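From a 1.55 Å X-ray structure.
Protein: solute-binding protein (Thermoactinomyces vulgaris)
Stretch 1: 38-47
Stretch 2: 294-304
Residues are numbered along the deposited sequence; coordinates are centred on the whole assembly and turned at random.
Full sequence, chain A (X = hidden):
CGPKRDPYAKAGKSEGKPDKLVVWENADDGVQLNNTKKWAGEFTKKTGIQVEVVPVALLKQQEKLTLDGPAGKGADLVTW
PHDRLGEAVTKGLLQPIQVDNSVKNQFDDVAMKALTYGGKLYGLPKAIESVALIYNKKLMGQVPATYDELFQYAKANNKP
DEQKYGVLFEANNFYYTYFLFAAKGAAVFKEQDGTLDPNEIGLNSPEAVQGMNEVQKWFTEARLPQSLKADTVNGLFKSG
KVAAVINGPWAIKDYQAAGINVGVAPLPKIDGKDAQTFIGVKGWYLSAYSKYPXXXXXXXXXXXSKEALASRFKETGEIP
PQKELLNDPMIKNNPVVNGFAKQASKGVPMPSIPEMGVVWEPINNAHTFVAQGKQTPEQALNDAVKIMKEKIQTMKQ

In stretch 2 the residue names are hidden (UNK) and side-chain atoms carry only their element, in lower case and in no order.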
# COMPACT_ATOMS: atom_id res chain seq x y z
N LYS A 38 -4.32 -18.68 -15.01
CA LYS A 38 -3.35 -19.02 -16.05
C LYS A 38 -2.12 -19.72 -15.46
O LYS A 38 -1.74 -20.80 -15.91
CB LYS A 38 -2.92 -17.78 -16.83
CG LYS A 38 -1.82 -18.06 -17.85
CD LYS A 38 -1.18 -16.78 -18.37
CE LYS A 38 0.06 -17.08 -19.21
NZ LYS A 38 -0.25 -17.86 -20.45
N TRP A 39 -1.52 -19.09 -14.46
CA TRP A 39 -0.28 -19.62 -13.90
C TRP A 39 -0.47 -20.84 -13.01
O TRP A 39 0.39 -21.72 -12.98
CB TRP A 39 0.54 -18.50 -13.24
CG TRP A 39 1.04 -17.58 -14.31
CD1 TRP A 39 0.55 -16.35 -14.63
CD2 TRP A 39 2.07 -17.87 -15.26
NE1 TRP A 39 1.24 -15.84 -15.71
CE2 TRP A 39 2.18 -16.75 -16.11
CE3 TRP A 39 2.93 -18.96 -15.46
CZ2 TRP A 39 3.11 -16.68 -17.15
CZ3 TRP A 39 3.86 -18.89 -16.49
CH2 TRP A 39 3.94 -17.76 -17.32
N ALA A 40 -1.61 -20.91 -12.32
CA ALA A 40 -2.01 -22.14 -11.64
C ALA A 40 -2.13 -23.26 -12.68
O ALA A 40 -1.66 -24.38 -12.45
CB ALA A 40 -3.33 -21.96 -10.92
N GLY A 41 -2.73 -22.95 -13.82
CA GLY A 41 -2.85 -23.89 -14.93
C GLY A 41 -1.51 -24.42 -15.42
O GLY A 41 -1.36 -25.62 -15.67
N GLU A 42 -0.53 -23.52 -15.55
CA GLU A 42 0.83 -23.89 -15.95
C GLU A 42 1.52 -24.78 -14.91
O GLU A 42 2.26 -25.69 -15.27
CB GLU A 42 1.68 -22.65 -16.25
CG GLU A 42 1.28 -21.88 -17.51
CD GLU A 42 1.58 -22.64 -18.80
OE1 GLU A 42 2.49 -23.49 -18.83
OE2 GLU A 42 0.90 -22.35 -19.81
N PHE A 43 1.28 -24.50 -13.63
CA PHE A 43 1.80 -25.35 -12.55
C PHE A 43 1.23 -26.76 -12.65
O PHE A 43 1.96 -27.74 -12.52
CB PHE A 43 1.51 -24.74 -11.17
CG PHE A 43 2.13 -25.50 -10.03
CD1 PHE A 43 3.44 -25.25 -9.64
CD2 PHE A 43 1.39 -26.46 -9.33
CE1 PHE A 43 4.01 -25.95 -8.57
CE2 PHE A 43 1.96 -27.16 -8.27
CZ PHE A 43 3.27 -26.90 -7.89
N THR A 44 -0.07 -26.85 -12.89
CA THR A 44 -0.75 -28.14 -13.06
C THR A 44 -0.20 -28.90 -14.27
O THR A 44 0.04 -30.11 -14.19
CB THR A 44 -2.28 -27.94 -13.20
OG1 THR A 44 -2.79 -27.40 -11.97
CG2 THR A 44 -2.98 -29.25 -13.50
N LYS A 45 0.02 -28.18 -15.36
CA LYS A 45 0.59 -28.76 -16.58
C LYS A 45 1.98 -29.33 -16.32
O LYS A 45 2.34 -30.39 -16.84
CB LYS A 45 0.66 -27.69 -17.67
CG LYS A 45 0.80 -28.21 -19.09
CD LYS A 45 0.89 -27.05 -20.07
CE LYS A 45 0.78 -27.51 -21.51
NZ LYS A 45 1.13 -26.39 -22.44
N LYS A 46 2.76 -28.63 -15.49
CA LYS A 46 4.13 -29.01 -15.18
C LYS A 46 4.20 -30.20 -14.21
O LYS A 46 5.05 -31.08 -14.37
CB LYS A 46 4.89 -27.81 -14.61
CG LYS A 46 6.33 -28.09 -14.19
CD LYS A 46 6.95 -26.89 -13.50
CE LYS A 46 8.30 -27.25 -12.88
NZ LYS A 46 8.93 -26.08 -12.22
N THR A 47 3.31 -30.22 -13.22
CA THR A 47 3.44 -31.13 -12.08
C THR A 47 2.41 -32.25 -12.01
O THR A 47 2.63 -33.25 -11.33
CB THR A 47 3.36 -30.36 -10.74
OG1 THR A 47 2.06 -29.79 -10.61
CG2 THR A 47 4.42 -29.26 -10.67
N UNK A 294 5.26 -27.65 1.94
CA UNK A 294 6.39 -27.68 1.00
C UNK A 294 5.94 -27.56 -0.45
O UNK A 294 6.50 -26.76 -1.21
c UNK A 294 9.53 -30.25 4.03
n UNK A 294 10.32 -31.50 4.20
c UNK A 294 7.25 -28.93 1.20
c UNK A 294 8.82 -30.21 2.68
c UNK A 294 7.97 -28.97 2.55
N UNK A 295 4.94 -28.34 -0.84
CA UNK A 295 4.39 -28.26 -2.19
C UNK A 295 3.70 -26.92 -2.46
O UNK A 295 3.84 -26.35 -3.54
c UNK A 295 5.30 -33.07 -3.78
c UNK A 295 5.05 -32.87 -2.43
c UNK A 295 4.36 -30.91 -4.27
c UNK A 295 4.09 -30.69 -2.92
c UNK A 295 4.96 -32.09 -4.70
c UNK A 295 4.44 -31.69 -2.00
c UNK A 295 3.43 -29.41 -2.46
o UNK A 295 5.90 -34.23 -4.21
N UNK A 296 2.96 -26.42 -1.47
CA UNK A 296 2.29 -25.12 -1.60
C UNK A 296 3.29 -23.98 -1.77
O UNK A 296 3.02 -23.03 -2.50
c UNK A 296 1.36 -24.86 -0.42
N UNK A 297 4.43 -24.10 -1.10
CA UNK A 297 5.50 -23.09 -1.20
C UNK A 297 6.17 -23.15 -2.57
O UNK A 297 6.60 -22.12 -3.10
c UNK A 297 7.61 -22.17 -0.15
c UNK A 297 6.53 -23.24 -0.06
o UNK A 297 5.85 -23.10 1.20
N UNK A 298 6.26 -24.35 -3.15
CA UNK A 298 6.72 -24.50 -4.53
C UNK A 298 5.75 -23.84 -5.51
O UNK A 298 6.17 -23.17 -6.45
o UNK A 298 7.36 -28.73 -4.69
o UNK A 298 9.45 -28.54 -4.03
c UNK A 298 8.18 -26.54 -4.17
c UNK A 298 6.95 -25.97 -4.88
c UNK A 298 8.33 -28.04 -4.32
N UNK A 299 4.45 -24.01 -5.27
CA UNK A 299 3.44 -23.32 -6.07
C UNK A 299 3.57 -21.80 -5.92
O UNK A 299 3.51 -21.06 -6.90
c UNK A 299 0.77 -23.07 -7.81
c UNK A 299 0.82 -23.02 -6.28
c UNK A 299 2.02 -23.79 -5.70
c UNK A 299 -0.46 -23.57 -5.69
N UNK A 300 3.75 -21.34 -4.68
CA UNK A 300 3.90 -19.92 -4.40
C UNK A 300 5.06 -19.30 -5.19
O UNK A 300 4.94 -18.20 -5.72
s UNK A 300 4.61 -17.86 -0.85
c UNK A 300 4.11 -19.67 -2.91
c UNK A 300 3.19 -18.48 0.06
c UNK A 300 4.12 -18.20 -2.54
N UNK A 301 6.18 -20.02 -5.25
CA UNK A 301 7.33 -19.59 -6.03
C UNK A 301 7.02 -19.57 -7.52
O UNK A 301 7.41 -18.65 -8.24
o UNK A 301 11.34 -21.24 -4.43
c UNK A 301 9.15 -20.29 -4.38
c UNK A 301 8.54 -20.48 -5.75
c UNK A 301 10.17 -21.34 -4.04
n UNK A 301 9.74 -22.37 -3.32
N UNK A 302 6.29 -20.59 -7.98
CA UNK A 302 5.91 -20.68 -9.39
C UNK A 302 5.04 -19.50 -9.80
O UNK A 302 5.17 -18.97 -10.91
c UNK A 302 4.61 -22.78 -13.86
c UNK A 302 3.83 -21.87 -11.77
c UNK A 302 3.63 -22.11 -13.13
c UNK A 302 5.20 -22.01 -9.67
c UNK A 302 5.77 -23.21 -13.23
c UNK A 302 5.96 -22.96 -11.87
c UNK A 302 4.99 -22.29 -11.13
N UNK A 303 4.16 -19.07 -8.89
CA UNK A 303 3.24 -17.96 -9.16
C UNK A 303 3.91 -16.59 -9.08
O UNK A 303 3.31 -15.59 -9.47
c UNK A 303 0.11 -19.13 -7.09
c UNK A 303 2.06 -18.00 -8.19
c UNK A 303 1.12 -19.21 -8.22
c UNK A 303 0.40 -19.34 -9.57
N UNK A 304 5.13 -16.54 -8.55
CA UNK A 304 5.84 -15.27 -8.33
C UNK A 304 7.18 -15.20 -9.06
O UNK A 304 8.03 -14.36 -8.73
c UNK A 304 4.71 -14.82 -6.11
o UNK A 304 6.78 -16.06 -6.22
c UNK A 304 6.05 -14.98 -6.83

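Position 294 carries four carbons in a row ending in a nitrogen, extended, exposed and out of reach of stretch 1; this is Lys-294. At 295 one carbon leads to a six-carbon ring bearing a single oxygen, and the backbone O lies 4.4 Å from CZ of Phe-43, a peripheral approach; the ring and its oxygen identify Tyr-295. Position 296 has a lone carbon, directed away from the partner helix, and is Ala-296. Position 297 bears one carbon that carries an oxygen and a carbon, and it makes no contact across the interface; the pattern fits Thr-297.

At 298, where the backbone C comes within 4.1 Å of Phe-43 CE1, three carbons, the third carrying two oxygens, mark an acid of glutamate length, Glu-298. At 299 there are four carbons forked at the second, one end carbon over one face of the Phe-43 ring: Leu-299. Its CD1 lies 3.6 Å from Phe-43 CG and 3.9 Å from the ring centroid, close enough to the ring normal for a CH-pi contact.

The unbranched side chain at 300, two carbons, a sulfur and a carbon, points away and is Met-300. Position 301 has three carbons, the third with one oxygen and one nitrogen, and does not reach stretch 1, hence Gln-301; its NE2 donates to Thr-297 O at 3.2 Å, within its own helix. At 302 one carbon leads to a plain six-carbon ring that enters a hole formed by Trp-39, Glu-42, Phe-43 and Lys-46. With no oxygen on the ring, this is Phe-302. Its CE2 reaches Trp-39 O at 3.3 Å and Glu-42 CB at 3.7 Å, both near the ring plane, while CE1 lies 3.9 Å from Lys-46 CD.

At 303 four carbons, again forked at the second, reach with one end carbon toward Trp-39 and Ala-40: Leu-303. Although its CA-to-CB bond runs sideways, the side-chain end comes nearer, placing CD2 3.8 Å from both Trp-39 CB and Ala-40 N. Position 304, one carbon carrying an oxygen and a carbon, out of reach of stretch 1, is Thr-304; its OG1 donates to Met-300 O at 2.9 Å.

The helices cross at 125°, their axes 10.2 Å apart at closest approach, and no hydrogen bond joins them. Packing centres on two phenylalanines: Phe-43 turns its edge toward the face of Phe-302, with centroids 5.5 Å apart and planes at 70°, while Leu-299 CD1 sits over one face of Phe-43. Leu-303 and Phe-302 both pack against Trp-39. The two stretches together bury 431 Å², and a ring seated in a hole and apolar side-chain packing characterise the contact.

Stretch 2 294-304: KYATELMQFLT
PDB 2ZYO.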